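PDB 4OUE: putative alpha-L-fucosidase from Bacteroides thetaiotaomicron, which probably hydrolyses alpha-L-fucosidic linkages as a glycoside hydrolase of family 29, and here holds a thiogalactoside in its sugar pocket. Local coordinates for residues V206-N211 against K237-G242. Numbering follows the deposited sequence.
Sequences VRWMGN and KGLNEG. With IPT (1-methylethyl 1-thio-beta-D-galactopyranoside), chain D.
Met-209 and Asn-240 bring the two backbones to their nearest approach, with the CA of Met-209 4.2 Å from the CA of Asn-240, where the irregular segment 206-211 passes the last turn of helix 236-240. At its C-terminal end a helix presents carbonyl oxygens without partners in a further turn, and here a side chain from elsewhere in the chain supplies the donors. Arg-207 approaches side-on and binds the carbonyl oxygen of Leu-239 with two nitrogens: NE to Leu-239 O is 2.8 Å, in the carbonyl plane on a lone pair, while NH2 reaches the same oxygen from a direction tilted 33° from that plane. The oxygen lies almost in the guanidinium plane. The side chain, extended from CG to NE, brings NH2 of Arg-207 to 3.6 Å from the CA of Gly-242, the first residue to leave the helical conformation, with positive phi. Further bonds from NH1 to Ile-250 O and from NH2 to Trp-221 O fix the rotation of the guanidinium. In the catalytic TIM-barrel domain, both segments belong to the long connection between the parallel strands 193-195 and 253-257, and the contact joins two parts of it: the loop that carries Trp-208 to the bound sugar and the short helix 236-240. The reverse exchange comes from Asn-240: with CG anti to the backbone N (chi1 -170°), its ND2 donates to Met-209 O at 2.8 Å, nearly along the C=O axis, and also to Glu-215 O. Leu-239 packs its CB 3.6 Å from Trp-208 O, and its CD1 approaches the Trp-208 ring obliquely. One face of that indole lies over the backbone nitrogens of Gly-210 and Asn-211; against the opposite face sits the galactoside, with IPT C5 over the centre of the ring, 3.5 Å above its plane, a CH-pi platform familiar from sugar-binding sites.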
loop_
_atom_site.group_PDB
_atom_site.type_symbol
_atom_site.label_atom_id
_atom_site.label_comp_id
_atom_site.label_asym_id
_atom_site.label_seq_id
_atom_site.Cartn_x
_atom_site.Cartn_y
_atom_site.Cartn_z
ATOM N N VAL A 206 -9.818 -0.554 -2.488
ATOM C CA VAL A 206 -8.521 -0.868 -3.087
ATOM C C VAL A 206 -8.511 -2.351 -3.459
ATOM O O VAL A 206 -9.270 -3.149 -2.882
ATOM C CB VAL A 206 -7.321 -0.503 -2.155
ATOM C CG1 VAL A 206 -7.352 0.989 -1.780
ATOM C CG2 VAL A 206 -7.315 -1.379 -0.890
ATOM N N ARG A 207 -7.663 -2.708 -4.424
ATOM C CA ARG A 207 -7.642 -4.054 -4.992
ATOM C C ARG A 207 -6.312 -4.752 -4.745
ATOM O O ARG A 207 -5.304 -4.107 -4.443
ATOM C CB ARG A 207 -7.881 -3.980 -6.511
ATOM C CG ARG A 207 -6.675 -3.417 -7.310
ATOM C CD ARG A 207 -6.968 -3.314 -8.813
ATOM N NE ARG A 207 -5.752 -3.103 -9.602
ATOM C CZ ARG A 207 -5.395 -1.936 -10.140
ATOM N NH1 ARG A 207 -6.158 -0.860 -9.973
ATOM N NH2 ARG A 207 -4.269 -1.839 -10.840
ATOM N N TRP A 208 -6.300 -6.072 -4.892
ATOM C CA TRP A 208 -5.043 -6.806 -4.922
ATOM C C TRP A 208 -4.379 -6.582 -6.274
ATOM O O TRP A 208 -5.047 -6.205 -7.244
ATOM C CB TRP A 208 -5.304 -8.300 -4.718
ATOM C CG TRP A 208 -4.041 -9.100 -4.541
ATOM C CD1 TRP A 208 -2.911 -8.731 -3.850
ATOM C CD2 TRP A 208 -3.782 -10.401 -5.070
ATOM N NE1 TRP A 208 -1.974 -9.735 -3.914
ATOM C CE2 TRP A 208 -2.484 -10.769 -4.661
ATOM C CE3 TRP A 208 -4.530 -11.295 -5.849
ATOM C CZ2 TRP A 208 -1.915 -11.999 -5.006
ATOM C CZ3 TRP A 208 -3.964 -12.510 -6.195
ATOM C CH2 TRP A 208 -2.671 -12.857 -5.767
ATOM N N MET A 209 -3.073 -6.805 -6.359
ATOM C CA MET A 209 -2.388 -6.610 -7.639
ATOM C C MET A 209 -1.786 -7.894 -8.206
ATOM O O MET A 209 -0.888 -7.840 -9.051
ATOM C CB MET A 209 -1.327 -5.507 -7.542
ATOM C CG MET A 209 -0.742 -5.338 -6.157
ATOM S SD MET A 209 0.097 -6.818 -5.578
ATOM C CE MET A 209 1.489 -6.821 -6.708
ATOM N N GLY A 210 -2.274 -9.045 -7.739
ATOM C CA GLY A 210 -2.000 -10.300 -8.425
ATOM C C GLY A 210 -0.805 -11.119 -7.985
ATOM O O GLY A 210 -0.683 -12.285 -8.381
ATOM N N ASN A 211 0.093 -10.536 -7.192
ATOM C CA ASN A 211 1.183 -11.334 -6.623
ATOM C C ASN A 211 1.562 -10.935 -5.198
ATOM O O ASN A 211 1.070 -9.933 -4.672
ATOM C CB ASN A 211 2.412 -11.342 -7.536
ATOM C CG ASN A 211 3.089 -9.985 -7.632
ATOM O OD1 ASN A 211 3.862 -9.594 -6.749
ATOM N ND2 ASN A 211 2.819 -9.267 -8.717
ATOM N N LYS A 237 -3.217 -9.496 -15.301
ATOM C CA LYS A 237 -2.780 -8.175 -15.770
ATOM C C LYS A 237 -3.797 -7.091 -15.425
ATOM O O LYS A 237 -3.425 -5.947 -15.130
ATOM C CB LYS A 237 -2.490 -8.176 -17.270
ATOM C CG LYS A 237 -1.785 -6.906 -17.737
ATOM C CD LYS A 237 -2.505 -6.218 -18.904
ATOM C CE LYS A 237 -2.203 -6.895 -20.237
ATOM N NZ LYS A 237 -3.025 -6.323 -21.340
ATOM N N GLY A 238 -5.077 -7.460 -15.437
ATOM C CA GLY A 238 -6.136 -6.543 -15.054
ATOM C C GLY A 238 -6.023 -6.104 -13.602
ATOM O O GLY A 238 -6.433 -4.991 -13.263
ATOM N N LEU A 239 -5.490 -6.974 -12.738
ATOM C CA LEU A 239 -5.211 -6.584 -11.359
ATOM C C LEU A 239 -3.850 -5.891 -11.241
ATOM O O LEU A 239 -3.749 -4.806 -10.666
ATOM C CB LEU A 239 -5.250 -7.798 -10.423
ATOM C CG LEU A 239 -6.593 -8.528 -10.359
ATOM C CD1 LEU A 239 -6.487 -9.742 -9.465
ATOM C CD2 LEU A 239 -7.650 -7.579 -9.853
ATOM N N ASN A 240 -2.815 -6.527 -11.793
ATOM C CA ASN A 240 -1.429 -6.070 -11.654
ATOM C C ASN A 240 -1.157 -4.737 -12.362
ATOM O O ASN A 240 -0.528 -3.852 -11.784
ATOM C CB ASN A 240 -0.461 -7.161 -12.141
ATOM C CG ASN A 240 1.002 -6.867 -11.804
ATOM O OD1 ASN A 240 1.787 -6.512 -12.682
ATOM N ND2 ASN A 240 1.382 -7.064 -10.539
ATOM N N GLU A 241 -1.638 -4.595 -13.600
ATOM C CA GLU A 241 -1.470 -3.349 -14.354
ATOM C C GLU A 241 -2.720 -2.483 -14.359
ATOM O O GLU A 241 -2.637 -1.271 -14.555
ATOM C CB GLU A 241 -1.071 -3.640 -15.802
ATOM C CG GLU A 241 0.273 -4.329 -15.943
ATOM C CD GLU A 241 0.671 -4.527 -17.390
ATOM O OE1 GLU A 241 -0.129 -4.158 -18.282
ATOM O OE2 GLU A 241 1.786 -5.049 -17.629
ATOM N N GLY A 242 -3.886 -3.091 -14.166
ATOM C CA GLY A 242 -5.121 -2.333 -14.264
ATOM C C GLY A 242 -5.412 -1.965 -15.708
ATOM O O GLY A 242 -4.771 -2.468 -16.632
HETATM C C1 IPT D . -4.583 -14.543 -2.703
HETATM C C2 IPT D . -6.052 -14.301 -2.763
HETATM O O2 IPT D . -6.640 -15.144 -3.683
HETATM C C3 IPT D . -6.283 -12.864 -3.112
HETATM O O3 IPT D . -7.647 -12.608 -3.113
HETATM C C4 IPT D . -5.566 -11.970 -2.139
HETATM O O4 IPT D . -6.168 -12.055 -0.892
HETATM C C5 IPT D . -4.132 -12.403 -2.031
HETATM O O5 IPT D . -4.052 -13.751 -1.692
HETATM C C6 IPT D . -3.428 -11.596 -0.986
HETATM O O6 IPT D . -2.058 -11.667 -1.157
HETATM S S1 IPT D . -4.288 -16.278 -2.426
HETATM C "C1'" IPT D . -2.609 -16.670 -2.840
HETATM C "C2'" IPT D . -2.527 -17.359 -4.162
HETATM C "C3'" IPT D . -1.827 -15.417 -2.996
#